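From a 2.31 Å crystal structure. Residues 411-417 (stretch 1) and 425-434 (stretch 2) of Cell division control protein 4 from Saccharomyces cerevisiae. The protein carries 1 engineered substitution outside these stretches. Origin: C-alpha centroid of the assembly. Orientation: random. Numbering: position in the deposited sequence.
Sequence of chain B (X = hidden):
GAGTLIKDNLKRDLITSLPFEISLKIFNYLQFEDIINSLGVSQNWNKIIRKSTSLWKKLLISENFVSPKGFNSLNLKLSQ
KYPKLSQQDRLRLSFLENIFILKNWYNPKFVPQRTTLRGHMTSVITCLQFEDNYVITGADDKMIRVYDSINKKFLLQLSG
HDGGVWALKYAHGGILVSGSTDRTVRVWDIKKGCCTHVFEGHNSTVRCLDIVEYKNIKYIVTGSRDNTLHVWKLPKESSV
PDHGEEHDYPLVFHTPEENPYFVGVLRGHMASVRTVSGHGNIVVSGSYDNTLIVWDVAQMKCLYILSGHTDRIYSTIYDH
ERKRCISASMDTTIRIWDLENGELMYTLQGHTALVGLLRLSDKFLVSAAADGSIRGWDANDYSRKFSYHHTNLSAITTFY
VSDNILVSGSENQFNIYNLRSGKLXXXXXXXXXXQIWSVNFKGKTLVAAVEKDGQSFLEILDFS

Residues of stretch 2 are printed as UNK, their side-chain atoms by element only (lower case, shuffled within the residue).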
# COMPACT_ATOMS: atom_id res chain seq x y z
N GLU B 411 -11.59 5.81 -23.59
CA GLU B 411 -12.80 5.78 -24.39
C GLU B 411 -13.32 4.36 -24.55
O GLU B 411 -12.61 3.47 -25.03
CB GLU B 411 -12.54 6.42 -25.75
CG GLU B 411 -13.77 6.51 -26.63
CD GLU B 411 -13.53 7.34 -27.87
OE1 GLU B 411 -13.58 8.58 -27.78
OE2 GLU B 411 -13.27 6.74 -28.94
N ASN B 412 -14.56 4.15 -24.11
CA ASN B 412 -15.24 2.86 -24.19
C ASN B 412 -14.63 1.74 -23.35
O ASN B 412 -15.07 0.59 -23.44
CB ASN B 412 -15.39 2.40 -25.64
CG ASN B 412 -16.28 3.32 -26.45
OD1 ASN B 412 -17.31 3.79 -25.97
ND2 ASN B 412 -15.88 3.58 -27.69
N GLN B 413 -13.64 2.06 -22.53
CA GLN B 413 -12.96 1.02 -21.75
C GLN B 413 -12.77 1.35 -20.27
O GLN B 413 -12.35 2.44 -19.90
CB GLN B 413 -11.61 0.66 -22.37
CG GLN B 413 -11.70 -0.01 -23.73
CD GLN B 413 -10.63 -1.06 -23.92
OE1 GLN B 413 -9.85 -1.35 -23.01
NE2 GLN B 413 -10.59 -1.65 -25.11
N PHE B 414 -13.07 0.36 -19.43
CA PHE B 414 -12.88 0.47 -18.00
C PHE B 414 -12.41 -0.90 -17.54
O PHE B 414 -13.17 -1.87 -17.55
CB PHE B 414 -14.20 0.86 -17.33
CG PHE B 414 -14.10 1.06 -15.84
CD1 PHE B 414 -13.60 2.24 -15.31
CD2 PHE B 414 -14.54 0.07 -14.96
CE1 PHE B 414 -13.52 2.43 -13.94
CE2 PHE B 414 -14.47 0.25 -13.59
CZ PHE B 414 -13.95 1.43 -13.08
N ASN B 415 -11.13 -0.99 -17.16
CA ASN B 415 -10.50 -2.27 -16.85
C ASN B 415 -9.98 -2.39 -15.42
O ASN B 415 -9.44 -1.45 -14.86
CB ASN B 415 -9.36 -2.54 -17.83
CG ASN B 415 -9.82 -2.58 -19.27
OD1 ASN B 415 -10.78 -3.26 -19.61
ND2 ASN B 415 -9.14 -1.83 -20.13
N ILE B 416 -10.15 -3.58 -14.84
CA ILE B 416 -9.63 -3.88 -13.52
C ILE B 416 -8.63 -5.03 -13.65
O ILE B 416 -8.98 -6.12 -14.11
CB ILE B 416 -10.77 -4.27 -12.55
CG1 ILE B 416 -11.80 -3.14 -12.47
CG2 ILE B 416 -10.23 -4.60 -11.16
CD1 ILE B 416 -12.98 -3.45 -11.56
N TYR B 417 -7.38 -4.78 -13.26
CA TYR B 417 -6.33 -5.79 -13.38
C TYR B 417 -5.83 -6.31 -12.02
O TYR B 417 -5.60 -5.54 -11.09
CB TYR B 417 -5.13 -5.25 -14.15
CG TYR B 417 -5.42 -4.70 -15.53
CD1 TYR B 417 -5.75 -3.35 -15.70
CD2 TYR B 417 -5.33 -5.50 -16.66
CE1 TYR B 417 -6.01 -2.84 -16.96
CE2 TYR B 417 -5.58 -4.99 -17.92
CZ TYR B 417 -5.92 -3.66 -18.07
OH TYR B 417 -6.16 -3.16 -19.32
N UNK B 425 -9.26 -8.82 -14.60
CA UNK B 425 -10.34 -9.42 -13.82
C UNK B 425 -11.69 -9.08 -14.42
O UNK B 425 -12.55 -9.95 -14.60
c UNK B 425 -11.31 -9.73 -11.53
c UNK B 425 -10.34 -8.91 -12.37
c UNK B 425 -8.94 -8.95 -11.78
N UNK B 426 -11.89 -7.80 -14.72
CA UNK B 426 -13.14 -7.32 -15.30
C UNK B 426 -12.86 -6.27 -16.37
O UNK B 426 -12.06 -5.35 -16.16
n UNK B 426 -15.75 -9.23 -12.20
n UNK B 426 -14.16 -7.82 -11.97
c UNK B 426 -14.86 -8.75 -11.35
c UNK B 426 -15.62 -8.58 -13.41
c UNK B 426 -14.03 -6.70 -14.22
c UNK B 426 -14.61 -7.69 -13.26
N UNK B 427 -13.56 -6.39 -17.49
CA UNK B 427 -13.44 -5.44 -18.58
C UNK B 427 -14.77 -4.77 -18.91
O UNK B 427 -14.81 -3.86 -19.73
c UNK B 427 -12.86 -6.13 -19.82
N UNK B 428 -15.85 -5.22 -18.28
CA UNK B 428 -17.19 -4.77 -18.67
C UNK B 428 -18.08 -4.17 -17.59
O UNK B 428 -19.26 -3.90 -17.84
c UNK B 428 -17.30 -6.24 -20.72
c UNK B 428 -17.93 -5.90 -19.39
o UNK B 428 -17.28 -5.42 -21.64
n UNK B 428 -16.77 -7.45 -20.84
N UNK B 429 -17.54 -3.95 -16.40
CA UNK B 429 -18.34 -3.43 -15.29
C UNK B 429 -19.02 -2.10 -15.62
O UNK B 429 -20.19 -1.90 -15.28
c UNK B 429 -16.36 -4.73 -12.22
c UNK B 429 -17.51 -3.31 -13.99
c UNK B 429 -18.34 -2.70 -12.89
c UNK B 429 -17.04 -4.70 -13.55
N UNK B 430 -18.30 -1.21 -16.29
CA UNK B 430 -18.86 0.06 -16.73
C UNK B 430 -18.94 0.12 -18.25
O UNK B 430 -18.57 1.11 -18.87
c UNK B 430 -19.42 1.45 -14.10
c UNK B 430 -18.00 1.36 -14.66
c UNK B 430 -18.04 1.23 -16.18
c UNK B 430 -17.17 2.57 -14.23
N UNK B 431 -19.42 -0.97 -18.83
CA UNK B 431 -19.50 -1.14 -20.28
C UNK B 431 -20.26 -0.00 -20.98
O UNK B 431 -19.89 0.41 -22.08
c UNK B 431 -20.79 -4.23 -22.30
c UNK B 431 -20.23 -2.83 -22.10
c UNK B 431 -20.14 -2.49 -20.62
c UNK B 431 -21.13 -4.51 -23.75
n UNK B 431 -19.93 -4.41 -24.64
N UNK B 432 -21.31 0.50 -20.34
CA UNK B 432 -22.16 1.52 -20.96
C UNK B 432 -21.53 2.92 -20.97
O UNK B 432 -22.05 3.83 -21.61
c UNK B 432 -23.54 1.99 -18.88
o UNK B 432 -22.47 1.90 -18.23
o UNK B 432 -24.60 2.43 -18.38
c UNK B 432 -23.56 1.54 -20.33
N UNK B 433 -20.42 3.08 -20.26
CA UNK B 433 -19.71 4.35 -20.25
C UNK B 433 -19.04 4.61 -21.61
O UNK B 433 -18.55 3.68 -22.24
c UNK B 433 -18.68 4.38 -19.13
N UNK B 434 -19.04 5.87 -22.05
CA UNK B 434 -18.37 6.25 -23.29
C UNK B 434 -16.97 6.78 -22.99
O UNK B 434 -16.04 6.57 -23.76
o UNK B 434 -20.53 5.64 -25.03
o UNK B 434 -21.48 7.56 -24.56
c UNK B 434 -19.17 7.32 -24.04
c UNK B 434 -20.49 6.80 -24.58
O HOH W 1 -15.84 -0.89 -20.67
O HOH W 2 -17.78 0.13 -23.69
O HOH W 3 -19.72 2.76 -24.59
O HOH W 4 -14.46 -3.55 -15.63
O HOH W 5 -12.92 -2.45 -20.98

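Position 425 has three side-chain carbons, one carrying the other two. One branch lies against the Tyr417 backbone. This beta-branched fork is valine. Val425 points toward stretch 1. Its backbone N donates to Ile416 O at 2.8 Å, and its CG2 lies 4.1 Å from Tyr417 C.

Position 426 has one carbon, near the Ile416 side chain, followed by a five-membered ring of three carbons and two nitrogens. An imidazole means histidine. His426 pairs with Ile416 in an antiparallel bridge. Ile416 N donates to His426 O at 2.9 Å. The return bond, His426 N to Ile416 O, is weak at 3.4 Å. The CB lies 4.3 Å from Ile416 CD1, but the ring leads away and its NE2 is bonded elsewhere in the structure.

Position 427 has a single side-chain carbon, beside the Asn415 side chain, so it is alanine. Ala427 CB sits 3.6 Å from Asn415 OD1. Ala427 O is 3.4 Å from Phe414 O. Both are acceptors, so they do not bond directly.

Position 428 has two carbons, the second carrying one oxygen and one nitrogen. They touch nothing on stretch 1. The amide at this length is asparagine. Asn428 points away, and its CB is 6.5 Å from Phe414 O. Its backbone O accepts from the N of position 431 at 3.1 Å.

Position 429 has four carbons, forked at the first, with one arm two carbons long. The end of that arm packs on Ile416. This is isoleucine. Ile429 points toward stretch 1, and its CD1 meets Ile416 CD1 at 3.7 Å.

Position 430 also has four carbons, but the fork is at the second. One end carbon lies over the Phe414 ring face. That is leucine. Leu430 CD1 lies 3.4 Å from the centroid of the Phe414 ring and 4° off the ring normal, in a CH-pi contact.

Position 431 has four carbons in a row ending in nitrogen, without contact to stretch 1. This is lysine. Lys431 points away.

Position 432 has two carbons, the second carrying two oxygens, and its side chain makes no contact with stretch 1. This short carboxylate is aspartate. Asp432 also points away.

Position 433 has one carbon, clear of stretch 1, and is alanine. Ala433 N donates to Leu430 O at 3.0 Å, closing a type I turn that starts at Leu430.

Position 434 again has two carbons, the second carrying two oxygens, one near the Asn412 side chain. It is aspartate. Asp434 O accepts from Asn412 N at 2.9 Å. The CA-to-CB bond points away, yet Asp434 OD1 comes to 3.8 Å from Asn412 OD1; OD2 is hydrogen-bonded elsewhere in the structure.

The contact is anchored by backbone bonds at Ile416 and at Asn412. Between them the chains part, and water fills the gap. Water 4 donates to Phe414 O at 2.9 Å and accepts from Ile429 N at 3.2 Å. Water 5 lies 3.2 Å from Phe414 N and 2.7 Å from Ala427 O, so it bridges the two backbones. Ile429 and Leu430 add apolar packing against Ile416 and Phe414. In all, 580 Å² is buried, both sides summed.

Stretch 2, residues 425-434: VHANILKDAD
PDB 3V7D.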